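Local atomic coordinates of alginate lyase AlgAT5 (Defluviitalea, PDB entry 5ZQI), a protein that probably cleaves alginate by beta-elimination, as a lyase of polysaccharide lyase family 7 built on a beta-sandwich fold. Residues Ile147-Thr152 and Phe205-Val210; Glu156-Val161 and Thr243-Ser248; Asp172-Arg177 and Ile216-Asn221; Gly180-Val185 and Leu192-Thr197. All blocks are in the same frame, centred on the assembly; numbering follows the deposited sequence.

Contact 1: residues Ile147-Thr152 and Phe205-Val210; sequences IDQKIT and FTVKIV
The ring of Phe-205 lies beside the aliphatic arm of Gln-149, an example of how a buried amide can share one face of a sheet with an aromatic group. Gln-149 CG stands over a face of the ring in a CH-pi contact, 4.2 Å from the centroid of Phe-205. Each residue has its CG between the backbone N and the carbonyl carbon (chi1 63° in Gln-149, 65° in Phe-205), and the two side chains run in the same direction. The amide is inclined by 44° to the ring, with Gln-149 NE2 3.7 Å from Phe-205 CZ. Its polar atoms serve other strands: OE1 accepts from Asn-259 ND2 and NE2 donates to Val-163 O, which satisfies the buried amide and fixes its rotation. At the ring's edge, Ile-151 CD1 comes within 4.2 Å of Phe-205 CE1. The backbone beneath is an antiparallel ladder in the seven-stranded sheet of the beta sandwich, where strand 142-153 neighbours strand 205-212. Gln-149 with Phe-205 and Ile-147 with Val-207 are hydrogen-bonded pairs, each closed by two N-H...O bonds; Phe-205 N to Gln-149 O, for instance, measures 2.8 Å. Ile-147 lies on the same buried face as Gln-149 and Phe-205, its CB 3.9 Å from Val-207 CG1. On the opposite face Asp-148 and Thr-206 form a non-hydrogen-bonded pair, Thr-206 CG2 lying 4.0 Å from Asp-148 CG, while the carboxylate OD2 turns to Arg-204 and Asn-263.

Contact 2: residues Glu156-Val161 and Thr243-Ser248; sequences EVKDHV and TQSNTS. With SO4 (sulfate ion), chain B.
Lys-158 reaches along Gln-244 and delivers its ammonium group to the backbone, a case of one lysine tying two loops and an anion together. Its CG is anti to the backbone N (chi1 -168°), and the chain stays extended as far as CE, passing Gln-244 O on the way; a bend at chi4 then brings NZ within 2.8 Å of Gln-244 O, in the carbonyl plane. The same NZ donates to His-160 ND1 at 3.0 Å, from well out of the imidazole plane (38°), and to sulfate O4 at 2.8 Å. Lys-158 CG lies over one face of the His-160 ring, toward its rim, so the lysine both covers and bonds the histidine, whose ND1 is also bonded to Arg-177 NH2. The stems of His-160 and Gln-244 meet directly, CB to CB at 3.8 Å, and then part: Gln-244 bends at chi2 and leads away, its NE2 bonding Tyr-242 O. Below them Gln-244 N donates to His-160 O at 2.9 Å. Ser-245 OG packs 3.5 Å from Lys-158 CB and bonds Asp-251, whose carboxylate also receives Lys-158 N. Tyr-118 and Arg-177 complete the grip on the sulfate, probably a crystallisation ion. Gln-244 closes the sequence YFKAGMYTQ, which fits the YxKAGxYxQ signature of family 7 lyases, so this cationic corner probably borders the groove for the polyanionic substrate.

Contact 3: residues Asp172-Arg177 and Ile216-Asn221; sequences DVIMIR and IKVYYN. With SO4 (sulfate ion), chain B.
Ile-174 and Val-218 meet tip to tip, with Ile-174 CD1 3.7 Å from Val-218 CG2, the tightest touch in a layer of branched aliphatic side chains. The same methyl, CD1 of Ile-174, also lies 3.9 Å from Ile-216 CG2; the two isoleucines pass alongside one another, running opposite ways, and one methyl thus touches two residues of the facing strand. Further along, Ile-176 lies flank to flank with Val-218, its CD1 4.1 Å from Val-218 CG1. At the other end Val-173 CG1 approaches Ile-216 CD1 at 3.8 Å. This is pure van der Waals packing, as expected where two sheets meet face to face: the segment axes are 10.3 Å apart at their closest and run nearly parallel, at 13°. With CG1 lodged between the backbone N and the carbonyl carbon (chi1 63°) and the branch extended beyond it, Ile-174 sends CD1 straight across to the facing strand. A classic beta bulge, in which Val-173 and Ile-174 both face Ile-166, lets two consecutive residues point toward the other sheet. Beyond it the normal strand alternation turns Ile-176 inward and Arg-177 to the other side, where Arg-177 NH2 donates to sulfate O4 at 2.7 Å (162° at the hydrogen), the oxygen lying at the guanidinium edge and in its plane. Salt bridges to Glu-179 and Glu-186 hold that guanidinium. In the sandwich, strand 172-179 lies between strands 160-167 and 182-187 of one sheet, and strand 215-220 between 205-212 and 223-229 of the other; Ile-209 and Val-185 extend the apolar layer.

Contact 4: residues Gly180-Val185 and Leu192-Thr197; sequences GNHLFV and LADLDT
Strands 182-185 and 192-194 run antiparallel, 4.7 Å apart at their closest, but the register slips by one residue because Leu-195 and Asp-196 both face Leu-183 in a classic beta bulge. On one side His-182 and Asp-194 form the main polar link. A chi1 of -177° swings the imidazole of His-182 away from its own backbone N and carries NE2 across to Asp-194 OD1 at 2.8 Å. The bond is nearly straight, 172°, and in the plane of the imidazole, yet it meets the carboxylate from above its plane, the two flat groups standing almost perpendicular. Phe-184 CD1 lies 3.5 Å above the centre of the His-182 ring, which helps to hold that ring in place. The hairpin continues the larger sheet of the beta sandwich at strand 172-179. Within it Leu-183 O accepts two N-H groups from the same face of its carbonyl plane, Leu-195 N at 2.8 Å and Asp-196 N at 3.0 Å, and a second classic bulge sets Leu-192 and Ala-193 against Val-185. The hairpin's other side turns to the facing sheet. There Leu-195 crosses Val-185 obliquely, its CD2 3.7 Å from Val-185 CG2, and its CB lies 4.1 Å from Leu-183 CD2. Val-218 and Tyr-220 of the facing sheet pack against this aliphatic group. Asp-196 stands beside Leu-183, CB to CB, and sends OD2 to Tyr-220 OH.

How the contacts relate
Contacts 1, 2 and 3 are buried, contact 2 lying further from the chain's centre than the other two, and contact 4 is partly open. Contacts 1 and 4 join neighbouring strands, one in each sheet of the sandwich, whereas contact 3 packs the sheets against each other. Backbone bonds therefore dominate contacts 1 and 4, and aliphatic packing contact 3. Contact 2 draws on charge: its Lys-158 shares the sulfate with Arg-177 of contact 3. Strand 205-212 of contact 1 adjoins strand 215-220 of contact 3, and Arg-177 O bonds Phe-184 N of contact 4. Phe-205 CZ touches Leu-183 CD2 between contacts 1 and 4, bridging the two sheets.

Contact 1: residues Ile147-Thr152 and Phe205-Val210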
# COMPACT_ATOMS: atom_id res chain seq x y z
N ILE A 147 5.83 -4.75 -5.58
CA ILE A 147 4.64 -5.38 -5.03
C ILE A 147 4.01 -6.25 -6.10
O ILE A 147 3.73 -5.78 -7.21
CB ILE A 147 3.59 -4.36 -4.54
CG1 ILE A 147 4.18 -3.19 -3.76
CG2 ILE A 147 2.54 -5.10 -3.70
CD1 ILE A 147 3.12 -2.16 -3.41
N ASP A 148 3.79 -7.53 -5.79
CA ASP A 148 3.14 -8.52 -6.65
C ASP A 148 1.81 -8.80 -5.98
O ASP A 148 1.78 -9.33 -4.87
CB ASP A 148 4.05 -9.74 -6.75
CG ASP A 148 3.47 -10.85 -7.55
OD1 ASP A 148 2.37 -10.71 -8.10
OD2 ASP A 148 4.21 -11.87 -7.68
N GLN A 149 0.70 -8.37 -6.59
CA GLN A 149 -0.57 -8.31 -5.87
C GLN A 149 -1.73 -8.42 -6.85
O GLN A 149 -1.55 -8.37 -8.07
CB GLN A 149 -0.67 -7.03 -5.03
CG GLN A 149 -0.65 -5.71 -5.87
CD GLN A 149 -0.70 -4.47 -5.03
OE1 GLN A 149 -1.19 -4.49 -3.91
NE2 GLN A 149 -0.16 -3.40 -5.54
N LYS A 150 -2.94 -8.58 -6.30
CA LYS A 150 -4.17 -8.44 -7.08
C LYS A 150 -5.18 -7.71 -6.22
O LYS A 150 -5.18 -7.86 -4.99
CB LYS A 150 -4.71 -9.78 -7.54
CG LYS A 150 -5.15 -10.70 -6.42
CD LYS A 150 -5.60 -12.04 -6.98
CE LYS A 150 -5.96 -12.99 -5.87
NZ LYS A 150 -6.25 -14.35 -6.43
N ILE A 151 -5.97 -6.83 -6.82
CA ILE A 151 -7.03 -6.12 -6.10
C ILE A 151 -8.32 -6.91 -6.27
O ILE A 151 -8.68 -7.28 -7.39
CB ILE A 151 -7.17 -4.68 -6.60
CG1 ILE A 151 -5.83 -3.94 -6.52
CG2 ILE A 151 -8.30 -3.97 -5.81
CD1 ILE A 151 -5.78 -2.66 -7.38
N THR A 152 -9.01 -7.21 -5.15
CA THR A 152 -10.13 -8.14 -5.21
C THR A 152 -11.49 -7.55 -4.90
O THR A 152 -12.50 -8.19 -5.21
CB THR A 152 -9.90 -9.33 -4.26
OG1 THR A 152 -9.64 -8.86 -2.93
CG2 THR A 152 -8.69 -10.16 -4.71
N PHE A 205 -0.77 -8.55 -10.78
CA PHE A 205 0.17 -7.66 -11.46
C PHE A 205 1.34 -7.36 -10.53
O PHE A 205 1.25 -7.49 -9.30
CB PHE A 205 -0.48 -6.33 -11.93
CG PHE A 205 -0.95 -5.43 -10.83
CD1 PHE A 205 -2.22 -5.53 -10.37
CD2 PHE A 205 -0.16 -4.40 -10.30
CE1 PHE A 205 -2.72 -4.66 -9.36
CE2 PHE A 205 -0.64 -3.57 -9.32
CZ PHE A 205 -1.92 -3.73 -8.81
N THR A 206 2.44 -6.91 -11.14
CA THR A 206 3.55 -6.36 -10.39
C THR A 206 3.67 -4.87 -10.65
O THR A 206 3.52 -4.41 -11.79
CB THR A 206 4.87 -7.06 -10.74
OG1 THR A 206 5.26 -6.79 -12.09
CG2 THR A 206 4.71 -8.53 -10.57
N VAL A 207 3.95 -4.12 -9.60
CA VAL A 207 4.28 -2.71 -9.70
C VAL A 207 5.61 -2.50 -8.99
O VAL A 207 5.82 -3.00 -7.88
CB VAL A 207 3.16 -1.82 -9.13
CG1 VAL A 207 2.84 -2.11 -7.68
CG2 VAL A 207 3.51 -0.35 -9.34
N LYS A 208 6.53 -1.84 -9.68
CA LYS A 208 7.84 -1.51 -9.14
C LYS A 208 8.01 0.01 -9.13
O LYS A 208 7.78 0.68 -10.14
CB LYS A 208 8.96 -2.16 -9.96
CG LYS A 208 10.35 -1.83 -9.46
CD LYS A 208 11.46 -2.64 -10.12
CE LYS A 208 11.56 -2.37 -11.59
NZ LYS A 208 12.84 -2.93 -12.11
N ILE A 209 8.44 0.54 -7.99
CA ILE A 209 8.69 1.96 -7.77
C ILE A 209 10.16 2.11 -7.44
O ILE A 209 10.66 1.43 -6.53
CB ILE A 209 7.81 2.51 -6.63
CG1 ILE A 209 6.33 2.26 -6.92
CG2 ILE A 209 8.13 4.01 -6.44
CD1 ILE A 209 5.42 2.66 -5.77
N VAL A 210 10.86 2.98 -8.19
CA VAL A 210 12.29 3.23 -8.00
C VAL A 210 12.51 4.73 -7.86
O VAL A 210 12.25 5.49 -8.80
CB VAL A 210 13.13 2.68 -9.16
CG1 VAL A 210 14.62 2.94 -8.90
CG2 VAL A 210 12.87 1.23 -9.39

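Contact 2: residues Glu156-Val161 and Thr243-Ser248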
# COMPACT_ATOMS: atom_id res chain seq x y z
N GLU A 156 -18.70 0.15 -3.24
CA GLU A 156 -19.71 0.22 -4.29
C GLU A 156 -19.89 1.64 -4.83
O GLU A 156 -20.08 1.83 -6.04
CB GLU A 156 -21.05 -0.34 -3.81
CG GLU A 156 -21.46 -0.03 -2.39
CD GLU A 156 -22.47 -1.06 -1.91
OE1 GLU A 156 -22.31 -1.60 -0.78
OE2 GLU A 156 -23.42 -1.39 -2.67
N VAL A 157 -19.84 2.66 -3.97
CA VAL A 157 -20.18 4.01 -4.42
C VAL A 157 -18.94 4.73 -4.92
O VAL A 157 -18.86 5.10 -6.10
CB VAL A 157 -20.89 4.80 -3.31
CG1 VAL A 157 -21.28 6.21 -3.79
CG2 VAL A 157 -22.12 4.05 -2.85
N LYS A 158 -17.96 4.96 -4.04
CA LYS A 158 -16.67 5.56 -4.42
C LYS A 158 -15.69 4.39 -4.53
O LYS A 158 -15.03 3.99 -3.56
CB LYS A 158 -16.25 6.60 -3.41
CG LYS A 158 -15.07 7.47 -3.85
CD LYS A 158 -14.91 8.64 -2.89
CE LYS A 158 -13.75 9.55 -3.26
NZ LYS A 158 -12.45 8.87 -3.29
N ASP A 159 -15.60 3.83 -5.74
CA ASP A 159 -14.90 2.56 -5.97
C ASP A 159 -13.41 2.78 -6.18
O ASP A 159 -12.83 2.47 -7.24
CB ASP A 159 -15.55 1.82 -7.13
CG ASP A 159 -15.58 2.63 -8.42
OD1 ASP A 159 -15.56 3.86 -8.41
OD2 ASP A 159 -15.68 1.97 -9.48
N HIS A 160 -12.79 3.33 -5.12
CA HIS A 160 -11.43 3.84 -5.16
C HIS A 160 -10.58 3.24 -4.06
O HIS A 160 -10.95 3.31 -2.88
CB HIS A 160 -11.39 5.37 -4.97
CG HIS A 160 -12.10 6.18 -6.01
ND1 HIS A 160 -12.06 7.55 -5.99
CD2 HIS A 160 -12.86 5.84 -7.08
CE1 HIS A 160 -12.76 8.02 -7.01
NE2 HIS A 160 -13.24 7.00 -7.70
N VAL A 161 -9.41 2.70 -4.42
CA VAL A 161 -8.46 2.20 -3.43
C VAL A 161 -7.03 2.57 -3.82
O VAL A 161 -6.72 2.83 -4.99
CB VAL A 161 -8.54 0.66 -3.24
CG1 VAL A 161 -9.93 0.24 -2.75
CG2 VAL A 161 -8.11 -0.06 -4.52
N THR A 243 -8.34 2.38 1.67
CA THR A 243 -9.64 2.51 1.02
C THR A 243 -10.06 3.97 0.93
O THR A 243 -10.28 4.60 1.97
CB THR A 243 -10.68 1.69 1.77
OG1 THR A 243 -10.24 0.32 1.79
CG2 THR A 243 -12.04 1.76 1.08
N GLN A 244 -10.23 4.50 -0.28
CA GLN A 244 -10.53 5.93 -0.44
C GLN A 244 -12.04 6.18 -0.44
O GLN A 244 -12.58 6.84 -1.32
CB GLN A 244 -9.90 6.50 -1.70
CG GLN A 244 -8.45 6.15 -1.88
CD GLN A 244 -7.56 6.84 -0.89
OE1 GLN A 244 -7.38 8.05 -0.98
NE2 GLN A 244 -7.00 6.08 0.04
N SER A 245 -12.72 5.66 0.57
CA SER A 245 -14.12 5.98 0.77
C SER A 245 -14.45 5.88 2.24
O SER A 245 -13.66 5.38 3.05
CB SER A 245 -15.02 5.08 -0.07
OG SER A 245 -16.32 5.62 -0.02
N ASN A 246 -15.62 6.39 2.60
CA ASN A 246 -16.16 6.36 3.95
C ASN A 246 -17.66 6.63 3.83
O ASN A 246 -18.20 6.77 2.73
CB ASN A 246 -15.40 7.36 4.83
CG ASN A 246 -15.52 8.80 4.32
OD1 ASN A 246 -16.58 9.22 3.90
ND2 ASN A 246 -14.41 9.53 4.32
N THR A 247 -18.35 6.63 4.97
CA THR A 247 -19.81 6.75 4.89
C THR A 247 -20.27 8.12 4.39
O THR A 247 -21.38 8.21 3.86
CB THR A 247 -20.49 6.46 6.24
OG1 THR A 247 -20.06 7.41 7.22
CG2 THR A 247 -20.19 5.04 6.70
N SER A 248 -19.44 9.18 4.53
CA SER A 248 -19.81 10.50 4.02
C SER A 248 -19.89 10.52 2.50
O SER A 248 -20.55 11.41 1.94
CB SER A 248 -18.84 11.58 4.49
OG SER A 248 -17.65 11.62 3.72
S SO4 B . -10.20 11.92 -2.91
O1 SO4 B . -11.23 12.47 -3.80
O2 SO4 B . -8.89 12.44 -3.28
O3 SO4 B . -10.50 12.27 -1.53
O4 SO4 B . -10.16 10.46 -3.04

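Contact 3: residues Asp172-Arg177 and Ile216-Asn221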
# COMPACT_ATOMS: atom_id res chain seq x y z
N ASP A 172 1.28 12.08 0.91
CA ASP A 172 1.75 11.15 -0.09
C ASP A 172 2.59 11.89 -1.12
O ASP A 172 2.40 13.07 -1.39
CB ASP A 172 0.59 10.44 -0.78
CG ASP A 172 -0.32 11.37 -1.52
OD1 ASP A 172 -1.13 12.07 -0.87
OD2 ASP A 172 -0.24 11.41 -2.75
N VAL A 173 3.56 11.18 -1.67
CA VAL A 173 4.40 11.64 -2.76
C VAL A 173 3.87 11.05 -4.05
O VAL A 173 3.51 11.78 -4.98
CB VAL A 173 5.87 11.27 -2.49
CG1 VAL A 173 6.74 11.71 -3.68
CG2 VAL A 173 6.41 11.95 -1.22
N ILE A 174 3.75 9.73 -4.11
CA ILE A 174 2.93 9.09 -5.14
C ILE A 174 2.11 7.97 -4.51
O ILE A 174 2.46 7.41 -3.47
CB ILE A 174 3.75 8.53 -6.33
CG1 ILE A 174 4.70 7.42 -5.88
CG2 ILE A 174 4.47 9.63 -7.08
CD1 ILE A 174 5.10 6.48 -7.03
N MET A 175 0.99 7.64 -5.17
CA MET A 175 0.15 6.53 -4.79
C MET A 175 -0.25 5.71 -6.01
O MET A 175 -0.50 6.26 -7.09
CB MET A 175 -1.13 6.98 -4.05
CG MET A 175 -0.86 7.85 -2.83
SD MET A 175 -2.25 8.03 -1.70
CE MET A 175 -3.39 8.82 -2.82
N ILE A 176 -0.29 4.40 -5.84
CA ILE A 176 -0.81 3.47 -6.83
C ILE A 176 -2.31 3.34 -6.56
O ILE A 176 -2.71 2.79 -5.54
CB ILE A 176 -0.10 2.12 -6.76
CG1 ILE A 176 1.43 2.30 -6.77
CG2 ILE A 176 -0.56 1.20 -7.91
CD1 ILE A 176 2.00 3.04 -7.98
N ARG A 177 -3.13 3.79 -7.51
CA ARG A 177 -4.54 4.03 -7.27
C ARG A 177 -5.37 3.30 -8.31
O ARG A 177 -5.08 3.37 -9.51
CB ARG A 177 -4.83 5.52 -7.31
CG ARG A 177 -6.22 5.92 -6.86
CD ARG A 177 -6.28 7.45 -6.63
NE ARG A 177 -7.64 7.84 -6.27
CZ ARG A 177 -8.00 8.49 -5.17
NH1 ARG A 177 -7.08 8.95 -4.34
NH2 ARG A 177 -9.27 8.72 -4.95
N ILE A 216 11.38 9.62 -9.78
CA ILE A 216 10.65 8.42 -9.39
C ILE A 216 10.17 7.72 -10.65
O ILE A 216 9.54 8.33 -11.52
CB ILE A 216 9.47 8.76 -8.46
CG1 ILE A 216 9.94 9.43 -7.17
CG2 ILE A 216 8.69 7.45 -8.16
CD1 ILE A 216 8.82 10.06 -6.36
N LYS A 217 10.54 6.45 -10.80
CA LYS A 217 10.09 5.61 -11.90
C LYS A 217 9.08 4.59 -11.39
O LYS A 217 9.25 4.01 -10.31
CB LYS A 217 11.28 4.90 -12.55
CG LYS A 217 12.18 5.82 -13.32
CD LYS A 217 13.39 5.10 -13.90
CE LYS A 217 14.22 6.07 -14.76
NZ LYS A 217 15.53 5.49 -15.15
N VAL A 218 8.02 4.35 -12.18
CA VAL A 218 7.03 3.32 -11.88
C VAL A 218 6.90 2.40 -13.08
O VAL A 218 6.69 2.87 -14.20
CB VAL A 218 5.66 3.92 -11.51
CG1 VAL A 218 4.69 2.83 -11.06
CG2 VAL A 218 5.81 4.96 -10.38
N TYR A 219 6.96 1.10 -12.83
CA TYR A 219 6.81 0.03 -13.80
C TYR A 219 5.56 -0.79 -13.47
O TYR A 219 5.22 -0.98 -12.30
CB TYR A 219 8.03 -0.90 -13.80
CG TYR A 219 9.38 -0.28 -14.05
CD1 TYR A 219 10.01 0.49 -13.07
CD2 TYR A 219 10.03 -0.43 -15.27
CE1 TYR A 219 11.24 1.06 -13.28
CE2 TYR A 219 11.27 0.15 -15.48
CZ TYR A 219 11.87 0.88 -14.49
OH TYR A 219 13.10 1.44 -14.76
N TYR A 220 4.92 -1.29 -14.53
CA TYR A 220 3.77 -2.17 -14.45
C TYR A 220 4.08 -3.43 -15.24
O TYR A 220 4.30 -3.37 -16.45
CB TYR A 220 2.52 -1.47 -15.00
CG TYR A 220 1.22 -2.24 -14.93
CD1 TYR A 220 0.63 -2.55 -13.73
CD2 TYR A 220 0.58 -2.63 -16.07
CE1 TYR A 220 -0.55 -3.24 -13.67
CE2 TYR A 220 -0.62 -3.34 -16.02
CZ TYR A 220 -1.19 -3.62 -14.83
OH TYR A 220 -2.38 -4.30 -14.78
N ASN A 221 4.15 -4.56 -14.55
CA ASN A 221 4.57 -5.83 -15.17
C ASN A 221 5.84 -5.66 -15.99
O ASN A 221 5.99 -6.23 -17.07
CB ASN A 221 3.45 -6.41 -16.03
CG ASN A 221 2.23 -6.78 -15.21
OD1 ASN A 221 2.35 -7.19 -14.05
ND2 ASN A 221 1.06 -6.65 -15.80
S SO4 B . -10.20 11.92 -2.91
O1 SO4 B . -11.23 12.47 -3.80
O2 SO4 B . -8.89 12.44 -3.28
O3 SO4 B . -10.50 12.27 -1.53
O4 SO4 B . -10.16 10.46 -3.04

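Contact 4: residues Gly180-Val185 and Leu192-Thr197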
# COMPACT_ATOMS: atom_id res chain seq x y z
N GLY A 180 -12.31 2.05 -10.18
CA GLY A 180 -13.01 1.16 -11.10
C GLY A 180 -12.04 0.27 -11.86
O GLY A 180 -11.27 -0.49 -11.25
N ASN A 181 -12.04 0.35 -13.20
CA ASN A 181 -11.10 -0.39 -14.03
C ASN A 181 -9.85 0.42 -14.41
O ASN A 181 -9.05 -0.06 -15.23
CB ASN A 181 -11.81 -0.88 -15.31
CG ASN A 181 -13.01 -1.74 -15.02
OD1 ASN A 181 -14.15 -1.37 -15.31
ND2 ASN A 181 -12.77 -2.93 -14.47
N HIS A 182 -9.65 1.58 -13.80
CA HIS A 182 -8.58 2.52 -14.14
C HIS A 182 -7.51 2.52 -13.05
O HIS A 182 -7.69 3.06 -11.96
CB HIS A 182 -9.18 3.92 -14.32
CG HIS A 182 -8.19 4.96 -14.73
ND1 HIS A 182 -8.42 6.31 -14.58
CD2 HIS A 182 -6.99 4.84 -15.34
CE1 HIS A 182 -7.39 6.97 -15.08
NE2 HIS A 182 -6.51 6.11 -15.53
N LEU A 183 -6.35 1.91 -13.38
CA LEU A 183 -5.20 1.80 -12.49
C LEU A 183 -4.15 2.81 -12.95
O LEU A 183 -3.75 2.78 -14.11
CB LEU A 183 -4.67 0.38 -12.54
CG LEU A 183 -3.55 0.07 -11.58
CD1 LEU A 183 -4.00 0.02 -10.12
CD2 LEU A 183 -2.84 -1.26 -11.89
N PHE A 184 -3.72 3.69 -12.04
CA PHE A 184 -2.87 4.81 -12.41
C PHE A 184 -2.03 5.25 -11.22
O PHE A 184 -2.24 4.81 -10.09
CB PHE A 184 -3.70 5.98 -12.97
CG PHE A 184 -4.68 6.58 -12.00
CD1 PHE A 184 -5.95 6.06 -11.89
CD2 PHE A 184 -4.34 7.67 -11.21
CE1 PHE A 184 -6.87 6.60 -11.00
CE2 PHE A 184 -5.25 8.21 -10.31
CZ PHE A 184 -6.51 7.69 -10.22
N VAL A 185 -1.03 6.07 -11.50
CA VAL A 185 -0.19 6.69 -10.48
C VAL A 185 -0.73 8.08 -10.23
O VAL A 185 -0.91 8.87 -11.18
CB VAL A 185 1.29 6.74 -10.90
CG1 VAL A 185 2.13 7.24 -9.76
CG2 VAL A 185 1.75 5.42 -11.41
N LEU A 192 -0.86 11.15 -12.72
CA LEU A 192 0.46 11.33 -13.31
C LEU A 192 0.68 10.46 -14.54
O LEU A 192 1.33 10.91 -15.49
CB LEU A 192 1.55 11.01 -12.28
CG LEU A 192 1.58 11.95 -11.08
CD1 LEU A 192 2.68 11.53 -10.12
CD2 LEU A 192 1.78 13.38 -11.49
N ALA A 193 0.17 9.24 -14.53
CA ALA A 193 0.38 8.29 -15.61
C ALA A 193 -0.56 7.12 -15.42
O ALA A 193 -0.78 6.68 -14.30
CB ALA A 193 1.83 7.79 -15.65
N ASP A 194 -1.04 6.58 -16.53
CA ASP A 194 -1.80 5.34 -16.52
C ASP A 194 -0.89 4.14 -16.34
O ASP A 194 0.20 4.07 -16.91
CB ASP A 194 -2.56 5.21 -17.85
CG ASP A 194 -3.76 6.12 -17.94
OD1 ASP A 194 -4.14 6.74 -16.92
OD2 ASP A 194 -4.32 6.22 -19.05
N LEU A 195 -1.35 3.17 -15.56
CA LEU A 195 -0.77 1.84 -15.56
C LEU A 195 -1.61 0.86 -16.39
O LEU A 195 -1.05 0.08 -17.15
CB LEU A 195 -0.62 1.31 -14.13
CG LEU A 195 0.19 2.20 -13.17
CD1 LEU A 195 0.27 1.53 -11.79
CD2 LEU A 195 1.61 2.46 -13.70
N ASP A 196 -2.93 0.92 -16.28
CA ASP A 196 -3.82 -0.04 -16.93
C ASP A 196 -5.19 0.60 -17.00
O ASP A 196 -5.79 0.86 -15.96
CB ASP A 196 -3.86 -1.36 -16.15
CG ASP A 196 -4.48 -2.50 -16.93
OD1 ASP A 196 -5.24 -2.24 -17.89
OD2 ASP A 196 -4.21 -3.68 -16.56
N THR A 197 -5.71 0.81 -18.20
CA THR A 197 -7.05 1.37 -18.35
C THR A 197 -8.14 0.30 -18.46
O THR A 197 -9.32 0.64 -18.63
CB THR A 197 -7.14 2.29 -19.58
OG1 THR A 197 -6.71 1.58 -20.75
CG2 THR A 197 -6.27 3.53 -19.39